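Local coordinates for protein MmeI (PDB 5HR4) that is a type IIL restriction-modification enzyme that cleaves DNA and probably methylates adenine at N6 using S-adenosyl-L-methionine, at residues 211-216 against 226-231; 197-200 against 204-207. All coordinates share one frame; numbering follows the deposited sequence.

Contact 1 (211-216 against 226-231); sequences QEYIET and AHHINT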
ATOM      1  N   GLN A 211      -0.888  38.962  -6.202  1.00 43.20           N
ATOM      2  CA  GLN A 211      -2.287  39.236  -5.890  1.00 40.42           C
ATOM      3  C   GLN A 211      -2.650  40.671  -6.230  1.00 41.59           C
ATOM      4  O   GLN A 211      -3.702  40.928  -6.826  1.00 42.65           O
ATOM      5  CB  GLN A 211      -2.589  38.955  -4.416  1.00 42.26           C
ATOM      6  CG  GLN A 211      -4.045  39.285  -4.060  1.00 39.49           C
ATOM      7  CD  GLN A 211      -4.380  39.029  -2.608  1.00 45.79           C
ATOM      8  OE1 GLN A 211      -3.795  38.156  -1.973  1.00 49.01           O
ATOM      9  NE2 GLN A 211      -5.333  39.790  -2.073  1.00 44.86           N
ATOM     10  N   GLU A 212      -1.786  41.622  -5.871  1.00 42.06           N
ATOM     11  CA  GLU A 212      -2.104  43.017  -6.141  1.00 44.56           C
ATOM     12  C   GLU A 212      -2.235  43.260  -7.634  1.00 43.80           C
ATOM     13  O   GLU A 212      -3.153  43.962  -8.074  1.00 44.65           O
ATOM     14  CB  GLU A 212      -1.046  43.933  -5.528  1.00 44.60           C
ATOM     15  CG  GLU A 212      -1.102  43.985  -3.997  1.00 50.40           C
ATOM     16  CD  GLU A 212       0.207  44.451  -3.357  1.00 59.64           C
ATOM     17  OE1 GLU A 212       0.973  45.203  -4.016  1.00 55.28           O
ATOM     18  OE2 GLU A 212       0.465  44.049  -2.193  1.00 62.74           O
ATOM     19  N   TYR A 213      -1.349  42.661  -8.434  1.00 42.04           N
ATOM     20  CA  TYR A 213      -1.419  42.863  -9.877  1.00 38.42           C
ATOM     21  C   TYR A 213      -2.762  42.392 -10.414  1.00 42.86           C
ATOM     22  O   TYR A 213      -3.475  43.142 -11.093  1.00 45.37           O
ATOM     23  CB  TYR A 213      -0.262  42.142 -10.576  1.00 32.70           C
ATOM     24  CG  TYR A 213      -0.212  42.426 -12.060  1.00 41.21           C
ATOM     25  CD1 TYR A 213       0.639  43.399 -12.582  1.00 42.97           C
ATOM     26  CD2 TYR A 213      -1.032  41.733 -12.945  1.00 35.03           C
ATOM     27  CE1 TYR A 213       0.667  43.659 -13.948  1.00 39.54           C
ATOM     28  CE2 TYR A 213      -1.013  41.988 -14.293  1.00 34.89           C
ATOM     29  CZ  TYR A 213      -0.170  42.948 -14.796  1.00 41.79           C
ATOM     30  OH  TYR A 213      -0.168  43.177 -16.158  1.00 44.24           O
ATOM     31  N   ILE A 214      -3.131  41.151 -10.096  1.00 41.17           N
ATOM     32  CA  ILE A 214      -4.426  40.619 -10.500  1.00 38.38           C
ATOM     33  C   ILE A 214      -5.554  41.541 -10.041  1.00 42.23           C
ATOM     34  O   ILE A 214      -6.478  41.848 -10.802  1.00 46.44           O
ATOM     35  CB  ILE A 214      -4.583  39.187  -9.955  1.00 37.34           C
ATOM     36  CG1 ILE A 214      -3.417  38.318 -10.428  1.00 35.73           C
ATOM     37  CG2 ILE A 214      -5.892  38.562 -10.400  1.00 38.23           C
ATOM     38  CD1 ILE A 214      -3.476  36.905  -9.927  1.00 28.14           C
ATOM     39  N   GLU A 215      -5.491  42.021  -8.802  1.00 45.94           N
ATOM     40  CA  GLU A 215      -6.583  42.848  -8.299  1.00 46.42           C
ATOM     41  C   GLU A 215      -6.641  44.229  -8.947  1.00 45.83           C
ATOM     42  O   GLU A 215      -7.713  44.846  -8.953  1.00 48.79           O
ATOM     43  CB  GLU A 215      -6.479  43.001  -6.784  1.00 45.25           C
ATOM     44  CG  GLU A 215      -6.784  41.729  -5.998  1.00 48.89           C
ATOM     45  CD  GLU A 215      -6.486  41.872  -4.507  1.00 49.98           C
ATOM     46  OE1 GLU A 215      -5.875  42.897  -4.124  1.00 50.88           O
ATOM     47  OE2 GLU A 215      -6.861  40.960  -3.722  1.00 57.67           O
ATOM     48  N   THR A 216      -5.542  44.732  -9.496  1.00 38.72           N
ATOM     49  CA  THR A 216      -5.523  46.108  -9.975  1.00 44.27           C
ATOM     50  C   THR A 216      -5.418  46.228 -11.491  1.00 47.32           C
ATOM     51  O   THR A 216      -5.987  47.157 -12.077  1.00 42.46           O
ATOM     52  CB  THR A 216      -4.368  46.880  -9.319  1.00 43.19           C
ATOM     53  OG1 THR A 216      -3.118  46.321  -9.735  1.00 45.57           O
ATOM     54  CG2 THR A 216      -4.457  46.802  -7.795  1.00 36.43           C
ATOM     55  N   ALA A 226      -5.989  35.963 -18.639  1.00 34.88           N
ATOM     56  CA  ALA A 226      -5.017  35.024 -19.177  1.00 34.51           C
ATOM     57  C   ALA A 226      -3.995  35.703 -20.069  1.00 36.93           C
ATOM     58  O   ALA A 226      -2.895  35.159 -20.244  1.00 33.51           O
ATOM     59  CB  ALA A 226      -5.711  33.903 -19.938  1.00 35.50           C
ATOM     60  N   HIS A 227      -4.325  36.872 -20.631  1.00 34.36           N
ATOM     61  CA  HIS A 227      -3.326  37.607 -21.397  1.00 35.81           C
ATOM     62  C   HIS A 227      -2.223  38.089 -20.477  1.00 35.02           C
ATOM     63  O   HIS A 227      -1.036  37.869 -20.746  1.00 35.79           O
ATOM     64  CB  HIS A 227      -3.938  38.811 -22.130  1.00 35.12           C
ATOM     65  CG  HIS A 227      -5.232  38.531 -22.826  1.00 35.57           C
ATOM     66  ND1 HIS A 227      -5.487  37.348 -23.487  1.00 38.22           N
ATOM     67  CD2 HIS A 227      -6.353  39.284 -22.953  1.00 36.70           C
ATOM     68  CE1 HIS A 227      -6.710  37.386 -23.993  1.00 38.87           C
ATOM     69  NE2 HIS A 227      -7.257  38.549 -23.683  1.00 35.28           N
ATOM     70  N   HIS A 228      -2.609  38.759 -19.381  1.00 37.41           N
ATOM     71  CA  HIS A 228      -1.635  39.291 -18.435  1.00 34.46           C
ATOM     72  C   HIS A 228      -0.805  38.181 -17.818  1.00 31.88           C
ATOM     73  O   HIS A 228       0.398  38.345 -17.608  1.00 36.09           O
ATOM     74  CB  HIS A 228      -2.333  40.084 -17.335  1.00 34.99           C
ATOM     75  CG  HIS A 228      -2.915  41.385 -17.790  1.00 34.47           C
ATOM     76  ND1 HIS A 228      -2.385  42.602 -17.425  1.00 37.65           N
ATOM     77  CD2 HIS A 228      -3.999  41.661 -18.552  1.00 36.22           C
ATOM     78  CE1 HIS A 228      -3.112  43.572 -17.950  1.00 36.56           C
ATOM     79  NE2 HIS A 228      -4.100  43.028 -18.636  1.00 36.72           N
ATOM     80  N   ILE A 229      -1.420  37.044 -17.500  1.00 33.64           N
ATOM     81  CA  ILE A 229      -0.611  35.966 -16.937  1.00 36.33           C
ATOM     82  C   ILE A 229       0.422  35.502 -17.962  1.00 32.43           C
ATOM     83  O   ILE A 229       1.593  35.296 -17.626  1.00 37.37           O
ATOM     84  CB  ILE A 229      -1.507  34.822 -16.414  1.00 32.82           C
ATOM     85  CG1 ILE A 229      -2.222  35.304 -15.152  1.00 31.98           C
ATOM     86  CG2 ILE A 229      -0.695  33.580 -16.070  1.00 26.93           C
ATOM     87  CD1 ILE A 229      -3.013  34.236 -14.427  1.00 32.81           C
ATOM     88  N   ASN A 230       0.035  35.435 -19.239  1.00 33.54           N
ATOM     89  CA  ASN A 230       0.961  35.000 -20.287  1.00 29.89           C
ATOM     90  C   ASN A 230       2.179  35.909 -20.361  1.00 28.96           C
ATOM     91  O   ASN A 230       3.314  35.424 -20.483  1.00 26.35           O
ATOM     92  CB  ASN A 230       0.242  34.945 -21.638  1.00 26.46           C
ATOM     93  CG  ASN A 230       1.041  34.191 -22.698  1.00 34.15           C
ATOM     94  OD1 ASN A 230       1.760  34.790 -23.521  1.00 31.85           O
ATOM     95  ND2 ASN A 230       0.920  32.867 -22.685  1.00 38.36           N
ATOM     96  N   THR A 231       1.970  37.231 -20.274  1.00 29.94           N
ATOM     97  CA  THR A 231       3.109  38.153 -20.254  1.00 34.96           C
ATOM     98  C   THR A 231       3.893  38.018 -18.960  1.00 31.89           C
ATOM     99  O   THR A 231       5.126  38.131 -18.959  1.00 32.36           O
ATOM    100  CB  THR A 231       2.660  39.608 -20.426  1.00 36.19           C
ATOM    101  OG1 THR A 231       1.866  39.753 -21.608  1.00 38.15           O
ATOM    102  CG2 THR A 231       3.873  40.521 -20.551  1.00 32.18           C
TER

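Contact 2 (197-200 against 204-207); sequences LFAE and IFEK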
ATOM      1  N   LEU A 197       2.041  31.621  -6.219  1.00 30.12           N
ATOM      2  CA  LEU A 197       1.337  31.768  -4.949  1.00 31.27           C
ATOM      3  C   LEU A 197       2.310  31.688  -3.784  1.00 29.81           C
ATOM      4  O   LEU A 197       2.233  32.484  -2.845  1.00 29.36           O
ATOM      5  CB  LEU A 197       0.237  30.717  -4.817  1.00 30.65           C
ATOM      6  CG  LEU A 197      -0.900  30.906  -5.816  1.00 33.37           C
ATOM      7  CD1 LEU A 197      -1.751  29.677  -5.857  1.00 33.10           C
ATOM      8  CD2 LEU A 197      -1.731  32.115  -5.446  1.00 33.85           C
ATOM      9  N   PHE A 198       3.267  30.766  -3.855  1.00 29.62           N
ATOM     10  CA  PHE A 198       4.294  30.683  -2.826  1.00 32.95           C
ATOM     11  C   PHE A 198       5.189  31.923  -2.827  1.00 33.24           C
ATOM     12  O   PHE A 198       5.611  32.398  -1.760  1.00 28.85           O
ATOM     13  CB  PHE A 198       5.118  29.413  -3.038  1.00 30.87           C
ATOM     14  CG  PHE A 198       6.320  29.310  -2.148  1.00 29.36           C
ATOM     15  CD1 PHE A 198       6.193  28.841  -0.845  1.00 31.81           C
ATOM     16  CD2 PHE A 198       7.581  29.682  -2.609  1.00 25.25           C
ATOM     17  CE1 PHE A 198       7.310  28.720  -0.009  1.00 24.53           C
ATOM     18  CE2 PHE A 198       8.696  29.570  -1.793  1.00 31.02           C
ATOM     19  CZ  PHE A 198       8.561  29.088  -0.480  1.00 28.75           C
ATOM     20  N   ALA A 199       5.475  32.471  -4.012  1.00 27.34           N
ATOM     21  CA  ALA A 199       6.495  33.506  -4.122  1.00 28.89           C
ATOM     22  C   ALA A 199       6.033  34.830  -3.528  1.00 35.37           C
ATOM     23  O   ALA A 199       6.842  35.555  -2.931  1.00 39.53           O
ATOM     24  CB  ALA A 199       6.911  33.699  -5.580  1.00 35.13           C
ATOM     25  N   GLU A 200       4.756  35.188  -3.692  1.00 32.17           N
ATOM     26  CA  GLU A 200       4.337  36.489  -3.177  1.00 36.83           C
ATOM     27  C   GLU A 200       4.226  36.492  -1.654  1.00 41.73           C
ATOM     28  O   GLU A 200       4.256  37.568  -1.042  1.00 40.51           O
ATOM     29  CB  GLU A 200       3.018  36.933  -3.803  1.00 33.75           C
ATOM     30  CG  GLU A 200       1.818  36.071  -3.483  1.00 39.76           C
ATOM     31  CD  GLU A 200       0.568  36.586  -4.201  1.00 48.32           C
ATOM     32  OE1 GLU A 200       0.606  37.772  -4.616  1.00 45.22           O
ATOM     33  OE2 GLU A 200      -0.436  35.827  -4.346  1.00 48.10           O
ATOM     34  N   ILE A 204      10.379  36.289  -2.429  1.00 35.02           N
ATOM     35  CA  ILE A 204      10.776  36.103  -3.818  1.00 37.90           C
ATOM     36  C   ILE A 204      10.205  37.218  -4.685  1.00 36.66           C
ATOM     37  O   ILE A 204      10.941  37.907  -5.399  1.00 36.97           O
ATOM     38  CB  ILE A 204      10.349  34.720  -4.330  1.00 35.72           C
ATOM     39  CG1 ILE A 204      11.046  33.633  -3.520  1.00 26.99           C
ATOM     40  CG2 ILE A 204      10.729  34.605  -5.789  1.00 31.65           C
ATOM     41  CD1 ILE A 204      10.721  32.242  -3.970  1.00 23.91           C
ATOM     42  N   PHE A 205       8.883  37.382  -4.660  1.00 36.35           N
ATOM     43  CA  PHE A 205       8.251  38.633  -5.053  1.00 37.50           C
ATOM     44  C   PHE A 205       8.090  39.510  -3.815  1.00 36.74           C
ATOM     45  O   PHE A 205       8.029  39.011  -2.689  1.00 38.75           O
ATOM     46  CB  PHE A 205       6.857  38.423  -5.664  1.00 35.40           C
ATOM     47  CG  PHE A 205       6.797  37.458  -6.817  1.00 34.49           C
ATOM     48  CD1 PHE A 205       7.935  36.983  -7.434  1.00 36.19           C
ATOM     49  CD2 PHE A 205       5.562  37.050  -7.304  1.00 36.54           C
ATOM     50  CE1 PHE A 205       7.849  36.098  -8.503  1.00 34.14           C
ATOM     51  CE2 PHE A 205       5.469  36.176  -8.376  1.00 37.89           C
ATOM     52  CZ  PHE A 205       6.616  35.701  -8.976  1.00 33.34           C
ATOM     53  N   GLU A 206       8.001  40.823  -4.036  1.00 36.36           N
ATOM     54  CA  GLU A 206       7.481  41.712  -3.008  1.00 33.92           C
ATOM     55  C   GLU A 206       6.151  41.174  -2.513  1.00 37.77           C
ATOM     56  O   GLU A 206       5.359  40.635  -3.286  1.00 42.33           O
ATOM     57  CB  GLU A 206       7.262  43.127  -3.543  1.00 38.47           C
ATOM     58  CG  GLU A 206       8.495  43.928  -3.904  1.00 42.71           C
ATOM     59  CD  GLU A 206       8.113  45.304  -4.447  1.00 56.33           C
ATOM     60  OE1 GLU A 206       7.181  45.919  -3.873  1.00 60.10           O
ATOM     61  OE2 GLU A 206       8.708  45.757  -5.458  1.00 56.32           O
ATOM     62  N   LYS A 207       5.901  41.344  -1.218  1.00 40.97           N
ATOM     63  CA  LYS A 207       4.736  40.756  -0.571  1.00 40.86           C
ATOM     64  C   LYS A 207       3.470  41.036  -1.365  1.00 38.54           C
ATOM     65  O   LYS A 207       3.143  42.192  -1.652  1.00 39.41           O
ATOM     66  CB  LYS A 207       4.605  41.296   0.857  1.00 41.19           C
ATOM     67  CG  LYS A 207       3.735  40.430   1.761  1.00 50.67           C
ATOM     68  CD  LYS A 207       4.253  40.405   3.209  1.00 62.44           C
ATOM     69  CE  LYS A 207       3.559  39.300   4.027  1.00 70.47           C
ATOM     70  NZ  LYS A 207       3.955  39.273   5.474  1.00 72.15           N
TER

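Contact 1 (211-216 against 226-231)
In the helicase-spacer region of MmeI, two successive helices, 209-217 and 225-235, are joined across their facing sides by a single polar side-chain pair, Tyr213 and His228. It illustrates how two aromatic side chains, meeting at their polar atoms, can link neighbouring helices almost by themselves. Tyr213 OH and His228 ND1 lie 2.6 Å apart and form a hydrogen bond in which either atom could be the donor. The hydroxyl lies in the plane of the imidazole, at its edge, and ND1 in turn sits near the plane of the phenol. The rings therefore meet rim to rim without stacking: their planes are inclined at 59° and their centroids are 5.6 Å apart. With CG anti to the backbone N (chi1 -175°), the Tyr213 ring is carried toward helix 225-235. Tyr213 is buried and also touches His250 and Leu251 of helix 249-252, whereas His228 is partly exposed. ND1 gives the hydroxyl of this buried tyrosine a polar partner. Beside the hydrogen bond, the apolar part of the approach is slight, with Tyr213 CE2 3.8 Å from His228 CB.

Contact 2 (197-200 against 204-207)
Ala199 CB sits over the middle of the Phe205 ring, 3.7 Å from its centroid and 3° off the normal, a CH-pi contact with nearly ideal centring. All six ring carbons are consequently almost equally distant from the methyl. With chi1 at -54°, Phe205 CG is anti to the carbonyl carbon, and this brings the ring against the Ala199 methyl. The same methyl meets Ile204, at 3.8 Å between the two CB atoms, while Ile204 CD1 reaches out to Phe198 CE2 at 4.0 Å, the two side chains crossing at about a right angle. Phe254 packs edge-to-face with the Phe205 ring, and helix 416-440 touches both Phe198 and Ile204. Outward from this apolar centre, Phe205 N donates to Ala199 O over 3.2 Å, approaching from well above the carbonyl plane. Next comes a CA-H...O contact, with Lys207 CA 3.3 Å from Glu200 O, and backbone hydrogen bonding of Glu200 with Ser208 continues this edge. The Glu200 carboxylate turns to Gln211, close to the bound calcium ion. Across these two segments, then, the polar contacts come from the backbone, with no salt bridge, around an apolar centre on the Ala199 methyl.

Both contacts belong to the helicase-spacer region and lie in series along the chain: contact 2 folds the loop after helix 183-200 back on that helix, and contact 1 joins the next two helices. Contact 2 is the more buried and extensive, built on methyl and aromatic groups and finished by backbone polar contacts. Contact 1 is partly buried and covers less than half the area, resting essentially on one hydrogen bond between side chains. They share no helix, yet they touch: a probable hydrogen bond between Gln211 N and Glu200 OE1 joins these two residues. The Glu200 side chain is about 4 Å from the calcium ion, whereas the Tyr213 side chain is about 13 Å from it.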